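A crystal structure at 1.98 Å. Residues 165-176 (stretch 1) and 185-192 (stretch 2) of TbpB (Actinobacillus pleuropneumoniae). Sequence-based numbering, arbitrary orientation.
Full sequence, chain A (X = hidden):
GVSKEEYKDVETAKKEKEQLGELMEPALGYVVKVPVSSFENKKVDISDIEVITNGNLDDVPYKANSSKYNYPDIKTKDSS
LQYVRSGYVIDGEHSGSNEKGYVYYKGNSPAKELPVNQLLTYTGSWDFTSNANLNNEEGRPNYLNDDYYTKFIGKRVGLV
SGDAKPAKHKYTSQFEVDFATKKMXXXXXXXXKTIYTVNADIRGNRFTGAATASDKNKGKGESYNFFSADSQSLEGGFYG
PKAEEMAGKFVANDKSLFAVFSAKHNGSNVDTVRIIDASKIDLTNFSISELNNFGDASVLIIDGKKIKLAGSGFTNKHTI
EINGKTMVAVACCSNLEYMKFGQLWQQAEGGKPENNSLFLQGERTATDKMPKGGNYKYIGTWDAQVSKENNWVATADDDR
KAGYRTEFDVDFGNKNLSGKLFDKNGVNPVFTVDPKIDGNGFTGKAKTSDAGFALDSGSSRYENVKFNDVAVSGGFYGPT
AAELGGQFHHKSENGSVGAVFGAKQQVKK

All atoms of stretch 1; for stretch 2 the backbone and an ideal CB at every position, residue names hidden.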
# COMPACT_ATOMS: atom_id res chain seq x y z
N LYS A 165 -23.23 -19.66 17.84
CA LYS A 165 -24.40 -18.95 18.40
C LYS A 165 -23.95 -17.76 19.27
O LYS A 165 -23.09 -17.91 20.17
CB LYS A 165 -25.26 -19.90 19.24
CG LYS A 165 -25.78 -21.12 18.46
CD LYS A 165 -26.94 -21.87 19.20
CE LYS A 165 -27.49 -22.97 18.31
NZ LYS A 165 -28.60 -23.69 19.01
N PRO A 166 -24.49 -16.56 18.98
CA PRO A 166 -24.09 -15.35 19.71
C PRO A 166 -24.32 -15.45 21.23
O PRO A 166 -23.60 -14.83 22.00
CB PRO A 166 -24.96 -14.26 19.09
CG PRO A 166 -25.33 -14.80 17.77
CD PRO A 166 -25.48 -16.26 17.94
N ALA A 167 -25.24 -16.30 21.67
CA ALA A 167 -25.46 -16.47 23.12
C ALA A 167 -24.19 -16.98 23.80
O ALA A 167 -23.95 -16.67 24.98
CB ALA A 167 -26.63 -17.45 23.38
N LYS A 168 -23.37 -17.76 23.10
CA LYS A 168 -22.18 -18.33 23.73
C LYS A 168 -20.83 -17.85 23.15
O LYS A 168 -19.78 -18.10 23.74
CB LYS A 168 -22.26 -19.86 23.76
CG LYS A 168 -23.39 -20.37 24.72
CD LYS A 168 -23.19 -21.84 25.06
CE LYS A 168 -21.96 -22.08 25.92
NZ LYS A 168 -21.62 -23.54 25.95
N HIS A 169 -20.85 -17.21 21.99
CA HIS A 169 -19.61 -16.77 21.33
C HIS A 169 -19.75 -15.40 20.70
O HIS A 169 -20.73 -15.14 19.98
CB HIS A 169 -19.20 -17.80 20.29
CG HIS A 169 -18.87 -19.12 20.90
ND1 HIS A 169 -19.74 -20.19 20.89
CD2 HIS A 169 -17.81 -19.51 21.63
CE1 HIS A 169 -19.21 -21.20 21.56
NE2 HIS A 169 -18.04 -20.81 22.04
N LYS A 170 -18.80 -14.51 20.99
CA LYS A 170 -18.72 -13.23 20.32
C LYS A 170 -17.24 -12.91 20.15
O LYS A 170 -16.51 -12.76 21.14
CB LYS A 170 -19.39 -12.14 21.14
CG LYS A 170 -19.76 -10.93 20.28
CD LYS A 170 -19.71 -9.60 21.12
CE LYS A 170 -20.31 -8.39 20.37
NZ LYS A 170 -19.71 -8.31 19.02
N TYR A 171 -16.79 -12.86 18.90
CA TYR A 171 -15.37 -12.73 18.64
C TYR A 171 -14.97 -11.28 18.42
O TYR A 171 -15.24 -10.68 17.36
CB TYR A 171 -15.01 -13.57 17.42
CG TYR A 171 -15.47 -15.00 17.58
CD1 TYR A 171 -14.82 -15.85 18.47
CD2 TYR A 171 -16.57 -15.47 16.88
CE1 TYR A 171 -15.24 -17.17 18.62
CE2 TYR A 171 -17.01 -16.80 17.01
CZ TYR A 171 -16.35 -17.64 17.89
OH TYR A 171 -16.80 -18.94 18.01
N THR A 172 -14.29 -10.71 19.41
CA THR A 172 -13.99 -9.28 19.38
C THR A 172 -12.48 -9.05 19.43
O THR A 172 -11.73 -9.89 19.98
CB THR A 172 -14.60 -8.56 20.63
OG1 THR A 172 -14.07 -9.16 21.82
CG2 THR A 172 -16.15 -8.69 20.62
N SER A 173 -12.03 -7.94 18.84
CA SER A 173 -10.61 -7.70 18.78
C SER A 173 -10.29 -6.32 19.33
O SER A 173 -11.10 -5.38 19.24
CB SER A 173 -10.14 -7.81 17.33
OG SER A 173 -10.73 -6.78 16.57
N GLN A 174 -9.09 -6.19 19.89
CA GLN A 174 -8.59 -4.93 20.38
C GLN A 174 -7.07 -4.89 20.18
O GLN A 174 -6.38 -5.86 20.48
CB GLN A 174 -9.00 -4.70 21.85
CG GLN A 174 -8.54 -3.36 22.43
CD GLN A 174 -9.08 -3.06 23.82
OE1 GLN A 174 -10.26 -3.25 24.10
NE2 GLN A 174 -8.20 -2.56 24.72
N PHE A 175 -6.57 -3.77 19.64
CA PHE A 175 -5.14 -3.63 19.37
C PHE A 175 -4.65 -2.29 19.92
O PHE A 175 -5.37 -1.31 19.84
CB PHE A 175 -4.86 -3.66 17.85
CG PHE A 175 -5.45 -4.88 17.16
CD1 PHE A 175 -4.72 -6.07 17.07
CD2 PHE A 175 -6.73 -4.82 16.60
CE1 PHE A 175 -5.30 -7.23 16.44
CE2 PHE A 175 -7.32 -5.95 15.95
CZ PHE A 175 -6.61 -7.14 15.87
N GLU A 176 -3.45 -2.27 20.50
CA GLU A 176 -2.90 -0.99 20.94
C GLU A 176 -1.66 -0.70 20.13
O GLU A 176 -0.73 -1.48 20.13
CB GLU A 176 -2.56 -1.04 22.45
CG GLU A 176 -1.92 0.22 22.95
CD GLU A 176 -1.33 0.04 24.36
OE1 GLU A 176 -2.11 0.18 25.31
OE2 GLU A 176 -0.12 -0.29 24.52
N UNK A 185 0.45 -4.33 20.00
CA UNK A 185 0.07 -5.45 20.87
C UNK A 185 -1.47 -5.56 20.74
O UNK A 185 -2.12 -4.68 20.19
CB UNK A 185 0.52 -5.23 22.32
N UNK A 186 -2.05 -6.67 21.20
CA UNK A 186 -3.49 -6.78 21.18
C UNK A 186 -3.97 -8.16 21.61
O UNK A 186 -3.16 -9.04 21.89
CB UNK A 186 -4.02 -6.46 19.78
N UNK A 187 -5.29 -8.32 21.63
CA UNK A 187 -5.96 -9.54 22.01
C UNK A 187 -7.16 -9.82 21.10
O UNK A 187 -7.95 -8.91 20.77
CB UNK A 187 -6.40 -9.46 23.47
N UNK A 188 -7.29 -11.08 20.74
CA UNK A 188 -8.53 -11.59 20.12
C UNK A 188 -9.22 -12.38 21.22
O UNK A 188 -8.64 -13.30 21.80
CB UNK A 188 -8.26 -12.45 18.88
N UNK A 189 -10.48 -12.03 21.48
CA UNK A 189 -11.25 -12.56 22.59
C UNK A 189 -12.52 -13.22 22.11
O UNK A 189 -12.98 -12.94 21.00
CB UNK A 189 -11.58 -11.45 23.59
N UNK A 190 -13.09 -14.09 22.96
CA UNK A 190 -14.41 -14.68 22.75
C UNK A 190 -15.18 -14.39 24.03
O UNK A 190 -14.95 -15.05 25.07
CB UNK A 190 -14.34 -16.18 22.44
N UNK A 191 -16.09 -13.42 23.96
CA UNK A 191 -16.76 -12.89 25.14
C UNK A 191 -15.66 -12.48 26.14
O UNK A 191 -14.80 -11.68 25.78
CB UNK A 191 -17.72 -13.91 25.74
N UNK A 192 -15.66 -13.02 27.36
CA UNK A 192 -14.67 -12.61 28.35
C UNK A 192 -13.52 -13.61 28.49
O UNK A 192 -13.01 -13.87 29.60
CB UNK A 192 -15.35 -12.42 29.71

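The two stretches run antiparallel, their strand axes 4.5 Å apart at closest approach. Residues 171-176 pair with 185-190, and side chains alternate between the face of Tyr171, Ser173 and Phe175 and the face of Thr172, Gln174 and Glu176.

Position 185 pairs with Glu176. Its N donates to Glu176 O (3.1 Å), and its O accepts from Glu176 N (2.8 Å). The CB lies on the Glu176 face, with the carboxylate further out. A beta-branched, polar or basic residue would suit it. The deposited residue is Thr185. Its OG1 is 3.9 Å from Glu176 CB, and a water bridges the side chains, at 3.0 Å from Thr185 OG1 and 2.6 Å from Glu176 OE2.

Position 186 lies opposite Phe175, with the CA atoms of the two residues only 4.0 Å apart. Phi and psi are 175/179, fully extended. The ideal CB would sit 2.5 Å from Gln174 O and 2.8 Å from Phe175 CD1, so any side chain would clash. Glycine is expected, and Gly186 is found. Its CA packs 3.1 Å from Gln174 O.

Position 187 pairs with Gln174. Its N donates to Gln174 O (2.9 Å), and its O accepts from Gln174 N (3.1 Å). The CB is on the Gln174 face, 4.7 Å from Gln174 O, and meets no pocket. Many polar or long residues would fit. It is Lys187, whose end leads away from stretch 1.

Position 188 is opposite Ser173, on the face that also carries the Phe175 ring. Its ideal CB is 5.2 Å from Ser173 CB, leaving room for a medium-sized apolar side chain such as Leu, Ile, Val or Met. The residue is Leu188, chi1 m and chi2 t. Its CD2 reaches Phe175 CZ at 3.8 Å and Ser173 CB at 3.5 Å.

Position 189 pairs with Thr172. Its N donates to Thr172 O (2.9 Å), and its O accepts from Thr172 N (3.0 Å). The ideal CB is 3.8 Å from Thr172 OG1, so a small or polar residue would be comfortable. Ser189 is deposited, with chi1 m.

Position 190 is opposite Tyr171. Its CB lies 4.0 Å from Tyr171 CD1, and the backbone N of Lys170 is a donor nearby. A short acceptor, Asp or Asn, would suit it. Asp190 has chi1 t, and its OD1 accepts from Lys170 N at 3.1 Å. Its OD2 is 3.6 Å from Tyr171 CE1.

Position 191 has positive phi (53/-123), which favours glycine but does not exclude other residues. Its N donates to Lys170 O (2.9 Å). The CB points sideways, while Pro166 O and Ala167 O offer acceptors to a long donor, Lys or Arg. Lys191 extends there: NZ bonds Pro166 O at 3.1 Å and, weakly, Ala167 O at 3.0 Å. A water joins Lys191 O (2.5 Å) to Thr172 OG1 (2.8 Å).

Position 192 points away from stretch 1, so many residues would fit. Glu192 makes no contact with it.

Stretch 2, residues 185-192: TGKLSDKE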
# COMPACT_ATOMS: atom_id res chain seq x y z
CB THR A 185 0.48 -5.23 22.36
OG1 THR A 185 -0.16 -4.04 22.85
CG2 THR A 185 2.05 -5.08 22.53
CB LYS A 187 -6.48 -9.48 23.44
CG LYS A 187 -5.40 -9.28 24.54
CD LYS A 187 -6.04 -9.37 25.95
CE LYS A 187 -4.96 -9.41 27.04
NZ LYS A 187 -3.99 -8.30 26.88
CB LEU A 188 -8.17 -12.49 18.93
CG LEU A 188 -7.23 -11.82 17.93
CD1 LEU A 188 -7.06 -12.75 16.71
CD2 LEU A 188 -7.78 -10.43 17.45
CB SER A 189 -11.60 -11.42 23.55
OG SER A 189 -10.41 -10.87 24.06
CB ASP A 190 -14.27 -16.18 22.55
CG ASP A 190 -15.60 -16.86 22.30
OD1 ASP A 190 -16.62 -16.18 22.32
OD2 ASP A 190 -15.61 -18.09 22.08
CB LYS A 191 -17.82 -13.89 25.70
CG LYS A 191 -19.05 -14.14 24.76
CD LYS A 191 -20.38 -14.23 25.57
CE LYS A 191 -21.55 -14.67 24.66
NZ LYS A 191 -22.86 -13.89 24.82
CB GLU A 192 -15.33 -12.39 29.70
CG GLU A 192 -16.11 -11.09 29.87
CD GLU A 192 -16.45 -10.91 31.36
OE1 GLU A 192 -17.52 -11.39 31.78
OE2 GLU A 192 -15.60 -10.37 32.12
O HOH W 1 -15.65 -10.11 23.96
O HOH W 2 0.69 -2.59 25.30
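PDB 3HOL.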